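Local coordinates for putative periplasmic or exported protein (Salmonella enterica subsp. enterica serovar Typhimurium, PDB 4GQZ), which probably binds copper in the bacterial periplasm and contributes to copper resistance, at residues 24-34 with 115-123. Sequence-based numbering, arbitrary orientation.
Sequences VDTIDQTPQSR and YRNGFIGVW
V24 lays CG1 against W123 CZ2 on strand 120-125, and from here helix 20-28 and its exit loop illustrate how a helix end can pack across a sheet and the type I beta turn Y115–G118 largely through polar side chains. One helix position on, D25 OD1 lies almost in the indole plane of W123 and receives the NE1 N-H on its syn lone pair at 3.0 Å. The same oxygen also accepts a hydrogen bond from a water that joins Q29 NE2 to Y115 OH. D28, buried, has chi1 at -150°, CG roughly opposite the backbone N, which brings OD1 to N117 ND2 at 2.9 Å with carboxylate and amide nearly perpendicular. H81 also bonds OD1, while Y65 and S67 hold OD2, so the carboxylate links the helix end to strands 63-68 and 81-82 as well as to the turn. Q29 sets CG over the centre of the Y115 ring, a CH-pi contact 3.4 Å from the centroid; the phenol oxygen in turn accepts from G121 N. Beyond P31, the backbone at S33 passes over one face of the R116 guanidinium. R34 then folds back: NH1 bonds T30 O and Q32 O, and N117 CB lies 3.6 Å from R34 CZ, over the guanidinium face.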
loop_
_atom_site.group_PDB
_atom_site.type_symbol
_atom_site.label_atom_id
_atom_site.label_comp_id
_atom_site.label_asym_id
_atom_site.label_seq_id
_atom_site.Cartn_x
_atom_site.Cartn_y
_atom_site.Cartn_z
ATOM N N VAL B 24 -4.851 -2.141 -8.259
ATOM C CA VAL B 24 -5.188 -0.898 -8.952
ATOM C C VAL B 24 -4.643 -0.891 -10.374
ATOM O O VAL B 24 -5.408 -0.649 -11.337
ATOM C CB VAL B 24 -4.710 0.324 -8.146
ATOM C CG1 VAL B 24 -4.865 1.611 -8.950
ATOM C CG2 VAL B 24 -5.494 0.408 -6.840
ATOM N N ASP B 25 -3.346 -1.187 -10.525
ATOM C CA ASP B 25 -2.735 -1.287 -11.855
ATOM C C ASP B 25 -3.475 -2.287 -12.752
ATOM O O ASP B 25 -3.711 -2.021 -13.927
ATOM C CB ASP B 25 -1.269 -1.729 -11.761
ATOM C CG ASP B 25 -0.377 -0.684 -11.130
ATOM O OD1 ASP B 25 -0.830 0.466 -10.964
ATOM O OD2 ASP B 25 0.783 -1.023 -10.791
ATOM N N THR B 26 -3.819 -3.447 -12.203
ATOM C CA THR B 26 -4.460 -4.487 -13.012
ATOM C C THR B 26 -5.800 -3.992 -13.533
ATOM O O THR B 26 -6.138 -4.162 -14.721
ATOM C CB THR B 26 -4.688 -5.784 -12.195
ATOM O OG1 THR B 26 -3.428 -6.272 -11.693
ATOM C CG2 THR B 26 -5.346 -6.845 -13.052
ATOM N N ILE B 27 -6.567 -3.362 -12.650
ATOM C CA ILE B 27 -7.906 -2.922 -13.028
ATOM C C ILE B 27 -7.850 -1.766 -14.016
ATOM O O ILE B 27 -8.524 -1.786 -15.058
ATOM C CB ILE B 27 -8.736 -2.530 -11.798
ATOM C CG1 ILE B 27 -8.939 -3.736 -10.876
ATOM C CG2 ILE B 27 -10.107 -2.023 -12.212
ATOM C CD1 ILE B 27 -9.800 -3.416 -9.663
ATOM N N ASP B 28 -7.050 -0.755 -13.710
ATOM C CA ASP B 28 -6.955 0.419 -14.588
ATOM C C ASP B 28 -6.449 0.030 -15.966
ATOM O O ASP B 28 -6.851 0.609 -16.975
ATOM C CB ASP B 28 -6.019 1.455 -13.965
ATOM C CG ASP B 28 -6.383 2.897 -14.347
ATOM O OD1 ASP B 28 -7.404 3.137 -15.046
ATOM O OD2 ASP B 28 -5.643 3.808 -13.932
ATOM N N GLN B 29 -5.573 -0.968 -16.019
ATOM C CA GLN B 29 -4.922 -1.299 -17.273
ATOM C C GLN B 29 -5.619 -2.429 -18.014
ATOM O O GLN B 29 -5.111 -2.883 -19.037
ATOM C CB GLN B 29 -3.450 -1.652 -17.037
ATOM C CG GLN B 29 -2.599 -0.492 -16.518
ATOM C CD GLN B 29 -1.199 -0.932 -16.138
ATOM O OE1 GLN B 29 -0.661 -1.864 -16.730
ATOM N NE2 GLN B 29 -0.602 -0.269 -15.147
ATOM N N THR B 30 -6.771 -2.875 -17.515
ATOM C CA THR B 30 -7.447 -4.008 -18.153
ATOM C C THR B 30 -7.815 -3.635 -19.597
ATOM O O THR B 30 -8.381 -2.569 -19.851
ATOM C CB THR B 30 -8.665 -4.543 -17.344
ATOM O OG1 THR B 30 -9.220 -5.694 -18.002
ATOM C CG2 THR B 30 -9.746 -3.506 -17.242
ATOM N N PRO B 31 -7.438 -4.492 -20.553
ATOM C CA PRO B 31 -7.693 -4.198 -21.967
ATOM C C PRO B 31 -9.090 -4.626 -22.397
ATOM O O PRO B 31 -9.226 -5.413 -23.337
ATOM C CB PRO B 31 -6.658 -5.063 -22.681
ATOM C CG PRO B 31 -6.535 -6.266 -21.794
ATOM C CD PRO B 31 -6.657 -5.732 -20.379
ATOM N N GLN B 32 -10.108 -4.130 -21.709
ATOM C CA GLN B 32 -11.492 -4.349 -22.115
ATOM C C GLN B 32 -12.164 -3.001 -22.275
ATOM O O GLN B 32 -11.761 -2.019 -21.644
ATOM C CB GLN B 32 -12.264 -5.111 -21.043
ATOM C CG GLN B 32 -11.756 -6.490 -20.700
ATOM C CD GLN B 32 -12.377 -6.976 -19.410
ATOM O OE1 GLN B 32 -13.304 -6.350 -18.895
ATOM N NE2 GLN B 32 -11.866 -8.079 -18.873
ATOM N N SER B 33 -13.201 -2.955 -23.105
ATOM C CA SER B 33 -14.025 -1.759 -23.192
ATOM C C SER B 33 -14.752 -1.586 -21.869
ATOM O O SER B 33 -14.951 -2.550 -21.122
ATOM C CB SER B 33 -15.018 -1.870 -24.354
ATOM O OG SER B 33 -15.133 -3.214 -24.793
ATOM N N ARG B 34 -15.118 -0.354 -21.553
ATOM C CA ARG B 34 -15.879 -0.102 -20.340
ATOM C C ARG B 34 -17.374 -0.134 -20.697
ATOM O O ARG B 34 -17.750 0.175 -21.833
ATOM C CB ARG B 34 -15.473 1.241 -19.719
ATOM C CG ARG B 34 -13.954 1.412 -19.463
ATOM C CD ARG B 34 -13.374 0.181 -18.782
ATOM N NE ARG B 34 -12.194 0.421 -17.936
ATOM C CZ ARG B 34 -10.979 -0.054 -18.196
ATOM N NH1 ARG B 34 -10.764 -0.771 -19.293
ATOM N NH2 ARG B 34 -9.978 0.175 -17.346
ATOM N N TYR B 115 -3.514 3.466 -21.486
ATOM C CA TYR B 115 -4.143 2.141 -21.492
ATOM C C TYR B 115 -5.337 2.122 -22.439
ATOM O O TYR B 115 -5.634 3.128 -23.101
ATOM C CB TYR B 115 -4.597 1.740 -20.083
ATOM C CG TYR B 115 -3.611 2.130 -19.001
ATOM C CD1 TYR B 115 -2.245 2.004 -19.205
ATOM C CD2 TYR B 115 -4.052 2.650 -17.789
ATOM C CE1 TYR B 115 -1.335 2.381 -18.232
ATOM C CE2 TYR B 115 -3.149 3.031 -16.803
ATOM C CZ TYR B 115 -1.791 2.889 -17.034
ATOM O OH TYR B 115 -0.871 3.256 -16.066
ATOM N N ARG B 116 -6.011 0.977 -22.487
ATOM C CA ARG B 116 -7.197 0.767 -23.314
ATOM C C ARG B 116 -8.274 1.795 -22.964
ATOM O O ARG B 116 -9.046 2.222 -23.830
ATOM C CB ARG B 116 -7.712 -0.666 -23.106
ATOM C CG ARG B 116 -9.074 -0.976 -23.749
ATOM C CD ARG B 116 -9.037 -0.729 -25.244
ATOM N NE ARG B 116 -10.307 -0.172 -25.708
ATOM C CZ ARG B 116 -11.377 -0.907 -25.986
ATOM N NH1 ARG B 116 -11.319 -2.230 -25.849
ATOM N NH2 ARG B 116 -12.503 -0.323 -26.398
ATOM N N ASN B 117 -8.305 2.210 -21.697
ATOM C CA ASN B 117 -9.286 3.188 -21.248
ATOM C C ASN B 117 -8.856 4.645 -21.462
ATOM O O ASN B 117 -9.543 5.563 -21.025
ATOM C CB ASN B 117 -9.689 2.940 -19.785
ATOM C CG ASN B 117 -8.562 3.258 -18.785
ATOM O OD1 ASN B 117 -7.435 3.535 -19.175
ATOM N ND2 ASN B 117 -8.879 3.206 -17.492
ATOM N N GLY B 118 -7.717 4.849 -22.119
ATOM C CA GLY B 118 -7.237 6.194 -22.407
ATOM C C GLY B 118 -6.528 6.905 -21.264
ATOM O O GLY B 118 -6.138 8.080 -21.395
ATOM N N PHE B 119 -6.342 6.205 -20.143
ATOM C CA PHE B 119 -5.668 6.821 -18.995
ATOM C C PHE B 119 -4.220 6.362 -18.845
ATOM O O PHE B 119 -3.801 5.354 -19.431
ATOM C CB PHE B 119 -6.437 6.528 -17.702
ATOM C CG PHE B 119 -7.669 7.368 -17.522
ATOM C CD1 PHE B 119 -8.861 7.047 -18.190
ATOM C CD2 PHE B 119 -7.650 8.471 -16.673
ATOM C CE1 PHE B 119 -10.015 7.818 -18.023
ATOM C CE2 PHE B 119 -8.798 9.253 -16.494
ATOM C CZ PHE B 119 -9.989 8.924 -17.177
ATOM N N ILE B 120 -3.462 7.134 -18.069
ATOM C CA ILE B 120 -2.172 6.709 -17.539
ATOM C C ILE B 120 -2.201 6.915 -16.031
ATOM O O ILE B 120 -2.648 7.963 -15.563
ATOM C CB ILE B 120 -1.028 7.561 -18.099
ATOM C CG1 ILE B 120 -0.986 7.447 -19.630
ATOM C CG2 ILE B 120 0.295 7.132 -17.475
ATOM C CD1 ILE B 120 -0.218 8.539 -20.313
ATOM N N GLY B 121 -1.722 5.939 -15.264
ATOM C CA GLY B 121 -1.654 6.100 -13.821
ATOM C C GLY B 121 -0.225 6.252 -13.314
ATOM O O GLY B 121 0.681 5.568 -13.792
ATOM N N VAL B 122 -0.003 7.175 -12.378
ATOM C CA VAL B 122 1.298 7.253 -11.714
ATOM C C VAL B 122 1.159 7.155 -10.204
ATOM O O VAL B 122 0.160 7.589 -9.630
ATOM C CB VAL B 122 2.063 8.544 -12.059
ATOM C CG1 VAL B 122 2.464 8.537 -13.526
ATOM C CG2 VAL B 122 1.211 9.776 -11.744
ATOM N N TRP B 123 2.181 6.599 -9.563
ATOM C CA TRP B 123 2.207 6.488 -8.116
ATOM C C TRP B 123 3.146 7.538 -7.548
ATOM O O TRP B 123 4.341 7.567 -7.863
ATOM C CB TRP B 123 2.648 5.082 -7.718
ATOM C CG TRP B 123 1.625 4.017 -8.075
ATOM C CD1 TRP B 123 1.620 3.211 -9.189
ATOM C CD2 TRP B 123 0.472 3.646 -7.308
ATOM N NE1 TRP B 123 0.534 2.369 -9.154
ATOM C CE2 TRP B 123 -0.182 2.609 -8.010
ATOM C CE3 TRP B 123 -0.071 4.093 -6.102
ATOM C CZ2 TRP B 123 -1.359 2.019 -7.544
ATOM C CZ3 TRP B 123 -1.231 3.505 -5.636
ATOM C CH2 TRP B 123 -1.869 2.478 -6.360
HETATM O O HOH W 1 -1.584 1.868 -13.585
HETATM O O HOH W 2 -7.481 0.255 -19.710
HETATM O O HOH W 3 -4.665 -1.438 -21.263
HETATM O O HOH W 4 -8.796 -3.993 -26.363
HETATM O O HOH W 5 -11.983 3.286 -16.695
#